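Local coordinates for protein Cj0977 (Campylobacter jejuni, PDB 3BNV) that is of unknown biochemical function but is a sigma28-regulated, nonflagellar virulence factor with a hot-dog fold, at residues 63-67 / 96-102; 45-51 / 105-111. The contacts are given in a common frame with arbitrary orientation. Residues are numbered along the deposited sequence.

Contact 1: residues 63-67 / 96-102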
loop_
_atom_site.group_PDB
_atom_site.type_symbol
_atom_site.label_atom_id
_atom_site.label_comp_id
_atom_site.label_asym_id
_atom_site.label_seq_id
_atom_site.Cartn_x
_atom_site.Cartn_y
_atom_site.Cartn_z
ATOM N N GLY A 63 8.723 14.827 -7.395
ATOM C CA GLY A 63 9.100 14.277 -6.094
ATOM C C GLY A 63 7.932 13.832 -5.241
ATOM O O GLY A 63 8.097 13.539 -4.068
ATOM N N LEU A 64 6.745 13.765 -5.820
ATOM C CA LEU A 64 5.578 13.371 -5.073
ATOM C C LEU A 64 5.605 11.849 -4.922
ATOM O O LEU A 64 5.833 11.121 -5.882
ATOM C CB LEU A 64 4.312 13.842 -5.781
ATOM C CG LEU A 64 2.962 13.385 -5.221
ATOM C CD1 LEU A 64 2.667 14.163 -3.993
ATOM C CD2 LEU A 64 1.878 13.590 -6.287
ATOM N N ILE A 65 5.401 11.380 -3.698
ATOM C CA ILE A 65 5.514 9.986 -3.361
ATOM C C ILE A 65 4.137 9.335 -3.404
ATOM O O ILE A 65 3.218 9.784 -2.723
ATOM C CB ILE A 65 6.106 9.851 -1.950
ATOM C CG1 ILE A 65 7.472 10.526 -1.902
ATOM C CG2 ILE A 65 6.259 8.418 -1.550
ATOM C CD1 ILE A 65 8.636 9.707 -2.529
ATOM N N PHE A 66 4.009 8.264 -4.187
ATOM C CA PHE A 66 2.759 7.552 -4.319
ATOM C C PHE A 66 2.281 7.156 -2.947
ATOM O O PHE A 66 3.036 6.563 -2.178
ATOM C CB PHE A 66 2.975 6.302 -5.135
ATOM C CG PHE A 66 1.718 5.665 -5.622
ATOM C CD1 PHE A 66 1.518 4.295 -5.471
ATOM C CD2 PHE A 66 0.754 6.412 -6.290
ATOM C CE1 PHE A 66 0.378 3.684 -5.964
ATOM C CE2 PHE A 66 -0.384 5.814 -6.786
ATOM C CZ PHE A 66 -0.581 4.445 -6.617
ATOM N N ASP A 67 1.021 7.457 -2.636
ATOM C CA ASP A 67 0.500 7.254 -1.292
ATOM C C ASP A 67 0.571 5.797 -0.818
ATOM O O ASP A 67 0.757 5.531 0.378
ATOM C CB ASP A 67 -0.921 7.786 -1.205
ATOM C CG ASP A 67 -0.999 9.317 -1.367
ATOM O OD1 ASP A 67 -1.626 9.823 -2.340
ATOM O OD2 ASP A 67 -0.452 10.031 -0.496
ATOM N N PHE A 96 -4.830 10.008 4.914
ATOM C CA PHE A 96 -3.586 10.572 4.423
ATOM C C PHE A 96 -3.692 12.076 4.469
ATOM O O PHE A 96 -4.217 12.671 3.550
ATOM C CB PHE A 96 -3.405 10.189 2.967
ATOM C CG PHE A 96 -3.369 8.711 2.732
ATOM C CD1 PHE A 96 -4.531 8.007 2.473
ATOM C CD2 PHE A 96 -2.186 8.038 2.746
ATOM C CE1 PHE A 96 -4.482 6.658 2.238
ATOM C CE2 PHE A 96 -2.140 6.700 2.517
ATOM C CZ PHE A 96 -3.284 6.009 2.257
ATOM N N TYR A 97 -3.173 12.697 5.511
ATOM C CA TYR A 97 -3.376 14.141 5.715
ATOM C C TYR A 97 -2.584 15.004 4.749
ATOM O O TYR A 97 -2.977 16.101 4.420
ATOM C CB TYR A 97 -3.033 14.545 7.152
ATOM C CG TYR A 97 -3.809 13.793 8.200
ATOM C CD1 TYR A 97 -5.192 13.877 8.254
ATOM C CD2 TYR A 97 -3.165 13.009 9.138
ATOM C CE1 TYR A 97 -5.924 13.190 9.221
ATOM C CE2 TYR A 97 -3.883 12.316 10.115
ATOM C CZ TYR A 97 -5.266 12.415 10.152
ATOM O OH TYR A 97 -5.993 11.746 11.110
ATOM N N ALA A 98 -1.448 14.498 4.301
ATOM C CA ALA A 98 -0.597 15.240 3.388
ATOM C C ALA A 98 0.312 14.246 2.705
ATOM O O ALA A 98 0.730 13.259 3.313
ATOM C CB ALA A 98 0.199 16.237 4.142
ATOM N N PRO A 99 0.639 14.490 1.433
ATOM C CA PRO A 99 1.501 13.524 0.749
ATOM C C PRO A 99 2.939 13.742 1.116
ATOM O O PRO A 99 3.326 14.842 1.463
ATOM C CB PRO A 99 1.297 13.877 -0.712
ATOM C CG PRO A 99 1.060 15.356 -0.676
ATOM C CD PRO A 99 0.267 15.624 0.566
ATOM N N LEU A 100 3.733 12.683 1.045
ATOM C CA LEU A 100 5.175 12.786 1.256
ATOM C C LEU A 100 5.895 13.361 0.041
ATOM O O LEU A 100 5.386 13.308 -1.081
ATOM C CB LEU A 100 5.767 11.428 1.603
ATOM C CG LEU A 100 5.733 11.200 3.113
ATOM C CD1 LEU A 100 4.312 11.088 3.607
ATOM C CD2 LEU A 100 6.499 9.959 3.492
ATOM N N LYS A 101 7.080 13.904 0.295
ATOM C CA LYS A 101 7.919 14.487 -0.706
ATOM C C LYS A 101 9.216 13.676 -0.728
ATOM O O LYS A 101 9.713 13.284 0.330
ATOM C CB LYS A 101 8.182 15.950 -0.319
ATOM C CG LYS A 101 9.108 16.691 -1.248
ATOM C CD LYS A 101 8.526 18.023 -1.695
ATOM C CE LYS A 101 8.922 19.178 -0.799
ATOM N NZ LYS A 101 8.217 20.421 -1.223
ATOM N N LEU A 102 9.762 13.414 -1.919
ATOM C CA LEU A 102 11.030 12.684 -2.016
ATOM C C LEU A 102 12.084 13.350 -1.148
ATOM O O LEU A 102 12.277 14.553 -1.229
ATOM C CB LEU A 102 11.511 12.614 -3.465
ATOM C CG LEU A 102 12.861 11.965 -3.739
ATOM C CD1 LEU A 102 12.936 10.561 -3.221
ATOM C CD2 LEU A 102 13.114 11.961 -5.206
#
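Two backbone hydrogen bonds join the loops, which run in roughly opposite directions: Leu102 N gives to Gly63 O at 2.7 Å, and Ile65 N to Leu100 O at 3.3 Å. They flank a single bridge between Leu64 and Lys101, and Lys101 CA adds a CA-H...O contact to Gly63 O at 3.5 Å. Gly63 has a positive phi of 89°, where a CB would be jammed against the carbonyl O of the residue before, so the position calls for glycine. In this hot-dog fold the bridge ties the lead-in to the central helix 67-82 to the connection leaving strand 87-96. Leu64 starts away from the other loop but turns its CD1 back to 3.6 Å from Pro99 CB; Ile65 points inward, Ile65 CB 3.9 Å from Leu100 CB and Ile65 CD1 4.2 Å from Leu102 CB. Asp67 CB sits over one face of the Phe96 ring, 4.1 Å from Phe96 CE2. Asp67 OD1 accepts a hydrogen bond from Ile89 N of the second subunit, whose Ile148 packs on Leu64 and Pro99.

Contact 2: residues 45-51 / 105-111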
loop_
_atom_site.group_PDB
_atom_site.type_symbol
_atom_site.label_atom_id
_atom_site.label_comp_id
_atom_site.label_asym_id
_atom_site.label_seq_id
_atom_site.Cartn_x
_atom_site.Cartn_y
_atom_site.Cartn_z
ATOM N N ASN A 45 2.527 -5.874 21.478
ATOM C CA ASN A 45 1.466 -4.981 21.004
ATOM C C ASN A 45 1.977 -3.664 20.468
ATOM O O ASN A 45 1.230 -2.685 20.402
ATOM C CB ASN A 45 0.441 -4.690 22.108
ATOM C CG ASN A 45 -0.586 -5.815 22.269
ATOM O OD1 ASN A 45 -0.864 -6.563 21.324
ATOM N ND2 ASN A 45 -1.146 -5.936 23.463
ATOM N N TYR A 46 3.245 -3.626 20.084
ATOM C CA TYR A 46 3.868 -2.359 19.754
ATOM C C TYR A 46 4.985 -2.518 18.724
ATOM O O TYR A 46 5.755 -3.483 18.766
ATOM C CB TYR A 46 4.413 -1.699 21.022
ATOM C CG TYR A 46 5.242 -0.473 20.713
ATOM C CD1 TYR A 46 6.633 -0.546 20.608
ATOM C CD2 TYR A 46 4.629 0.748 20.485
ATOM C CE1 TYR A 46 7.379 0.571 20.317
ATOM C CE2 TYR A 46 5.360 1.861 20.180
ATOM C CZ TYR A 46 6.732 1.781 20.096
ATOM O OH TYR A 46 7.439 2.930 19.785
ATOM N N ALA A 47 5.077 -1.557 17.807
ATOM C CA ALA A 47 6.199 -1.507 16.871
ATOM C C ALA A 47 6.450 -0.099 16.337
ATOM O O ALA A 47 5.529 0.713 16.208
ATOM C CB ALA A 47 5.983 -2.470 15.729
ATOM N N LYS A 48 7.707 0.184 16.024
ATOM C CA LYS A 48 8.097 1.487 15.478
ATOM C C LYS A 48 8.888 1.274 14.192
ATOM O O LYS A 48 9.746 0.396 14.131
ATOM C CB LYS A 48 8.959 2.228 16.489
ATOM C CG LYS A 48 8.866 3.745 16.420
ATOM C CD LYS A 48 9.826 4.427 17.425
ATOM C CE LYS A 48 9.571 5.954 17.531
ATOM N NZ LYS A 48 9.971 6.575 18.869
ATOM N N SER A 49 8.598 2.040 13.149
ATOM C CA SER A 49 9.344 1.849 11.898
ATOM C C SER A 49 9.710 3.150 11.224
ATOM O O SER A 49 9.232 4.212 11.604
ATOM C CB SER A 49 8.590 0.927 10.938
ATOM O OG SER A 49 7.564 1.613 10.257
ATOM N N ILE A 50 10.593 3.080 10.249
ATOM C CA ILE A 50 10.877 4.273 9.491
ATOM C C ILE A 50 10.917 3.964 8.014
ATOM O O ILE A 50 11.374 2.909 7.614
ATOM C CB ILE A 50 12.144 5.059 9.974
ATOM C CG1 ILE A 50 13.388 4.502 9.345
ATOM C CG2 ILE A 50 12.235 5.203 11.499
ATOM C CD1 ILE A 50 13.716 5.282 8.106
ATOM N N LEU A 51 10.383 4.877 7.217
ATOM C CA LEU A 51 10.399 4.744 5.773
ATOM C C LEU A 51 11.191 5.900 5.213
ATOM O O LEU A 51 10.801 7.056 5.378
ATOM C CB LEU A 51 8.984 4.789 5.211
ATOM C CG LEU A 51 8.793 4.656 3.703
ATOM C CD1 LEU A 51 9.015 3.224 3.300
ATOM C CD2 LEU A 51 7.395 5.085 3.253
ATOM N N VAL A 105 11.695 11.472 5.473
ATOM C CA VAL A 105 11.600 10.196 6.130
ATOM C C VAL A 105 10.386 10.140 7.052
ATOM O O VAL A 105 10.162 11.003 7.878
ATOM C CB VAL A 105 12.928 9.737 6.806
ATOM C CG1 VAL A 105 13.989 10.746 6.630
ATOM C CG2 VAL A 105 12.718 9.365 8.266
ATOM N N LEU A 106 9.588 9.108 6.864
ATOM C CA LEU A 106 8.386 8.915 7.627
ATOM C C LEU A 106 8.681 8.065 8.856
ATOM O O LEU A 106 9.382 7.044 8.783
ATOM C CB LEU A 106 7.378 8.210 6.749
ATOM C CG LEU A 106 6.023 7.840 7.327
ATOM C CD1 LEU A 106 5.192 9.095 7.545
ATOM C CD2 LEU A 106 5.354 6.919 6.335
ATOM N N GLU A 107 8.156 8.499 9.994
ATOM C CA GLU A 107 8.315 7.767 11.240
ATOM C C GLU A 107 6.950 7.172 11.664
ATOM O O GLU A 107 6.011 7.900 11.942
ATOM C CB GLU A 107 8.891 8.707 12.294
ATOM C CG GLU A 107 10.234 9.242 11.902
ATOM C CD GLU A 107 10.869 10.185 12.950
ATOM O OE1 GLU A 107 11.093 11.394 12.590
ATOM O OE2 GLU A 107 11.136 9.699 14.113
ATOM N N LEU A 108 6.833 5.848 11.681
ATOM C CA LEU A 108 5.562 5.213 12.020
ATOM C C LEU A 108 5.575 4.560 13.410
ATOM O O LEU A 108 6.570 3.986 13.820
ATOM C CB LEU A 108 5.173 4.191 10.950
ATOM C CG LEU A 108 5.212 4.690 9.503
ATOM C CD1 LEU A 108 6.596 4.606 8.852
ATOM C CD2 LEU A 108 4.215 3.942 8.637
ATOM N N GLU A 109 4.469 4.676 14.134
ATOM C CA GLU A 109 4.278 3.915 15.363
ATOM C C GLU A 109 2.981 3.144 15.272
ATOM O O GLU A 109 1.981 3.667 14.777
ATOM C CB GLU A 109 4.224 4.804 16.595
ATOM C CG GLU A 109 5.481 5.536 16.852
ATOM C CD GLU A 109 5.406 6.385 18.099
ATOM O OE1 GLU A 109 6.001 7.494 18.087
ATOM O OE2 GLU A 109 4.767 5.956 19.091
ATOM N N ALA A 110 2.994 1.913 15.762
ATOM C CA ALA A 110 1.805 1.052 15.736
ATOM C C ALA A 110 1.486 0.519 17.117
ATOM O O ALA A 110 2.379 0.062 17.827
ATOM C CB ALA A 110 2.025 -0.110 14.765
ATOM N N HIS A 111 0.220 0.575 17.505
ATOM C CA HIS A 111 -0.205 0.069 18.813
ATOM C C HIS A 111 -1.412 -0.809 18.591
ATOM O O HIS A 111 -2.405 -0.362 17.999
ATOM C CB HIS A 111 -0.601 1.203 19.724
ATOM C CG HIS A 111 0.494 2.177 20.001
ATOM N ND1 HIS A 111 1.285 2.102 21.128
ATOM C CD2 HIS A 111 0.905 3.272 19.321
ATOM C CE1 HIS A 111 2.156 3.097 21.118
ATOM N NE2 HIS A 111 1.934 3.833 20.041
#
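At the turn out of strand 38-43, Asn45 takes a left-handed helical conformation (phi 66°, psi 21°) that turns the chain into strand 46-51; its OD1 is hydrogen-bonded to Arg121 NH2, and Asn45 O receives a CA-H...O contact from His111 CA at 3.5 Å. Tyr46 opens the strand in a non-hydrogen-bonded pair with His111. Their rings meet obliquely, Tyr46 CD2 lying 3.5 Å from His111 CE1, with Glu109 OE2 near the edge of the tyrosine ring. Ala47 and Ala110 form the first hydrogen-bonded pair, Ala47 N to Ala110 O at 3.1 Å and Ala110 N to Ala47 O at 2.8 Å. Lys48 turns back to the Tyr46 face, Lys48 CG 3.9 Å from Glu109 CG, but Lys48 NZ stays 4.1 Å from Glu109 OE1, beyond a salt bridge. Ser49 exchanges two 2.9 Å bonds with Leu108, Ser49 N to Leu108 O and Leu108 N to Ser49 O, and Ser49 OG rests 3.4 Å from Leu108 CD1. Ile50, opposite Glu107, reaches Val105, Ile50 CD1 to Val105 CG2 at 4.2 Å. Leu51 pairs with Leu106 through Leu51 N to Leu106 O at 2.9 Å and Leu106 N to Leu51 O at 2.8 Å. Leu51 CB lies 4.1 Å from Leu106 CB. The face bearing these leucines is buried: helix 67-82 covers Ala47, Ser49 and Leu108, and loop residues Met57 and Leu100 touch Leu51 and Leu106. These are two neighbouring strands of the antiparallel sheet that curls around a central helix, the hallmark of the hot-dog fold.

From the N terminus, the chain makes the hairpin 38-43/46-52, whose second strand supplies the first half of contact 2. It then passes through the loop holding 63-67, helix 67-82 and strand 87-96, and contact 1 closes this inner loop when 96-102 returns to 63-67. A few residues later strand 105-112 pairs with 46-52, so contact 2 closes a larger loop with contact 1 nested inside it. Their centres are about 17 Å apart, yet they touch, Leu100 CD2 packing 3.8 Å from Leu106 CB. Contact 2 joins strands within the sheet, while contact 1 joins the loop leading into helix 67-82 to the one that follows strand 87-96, beside the second subunit.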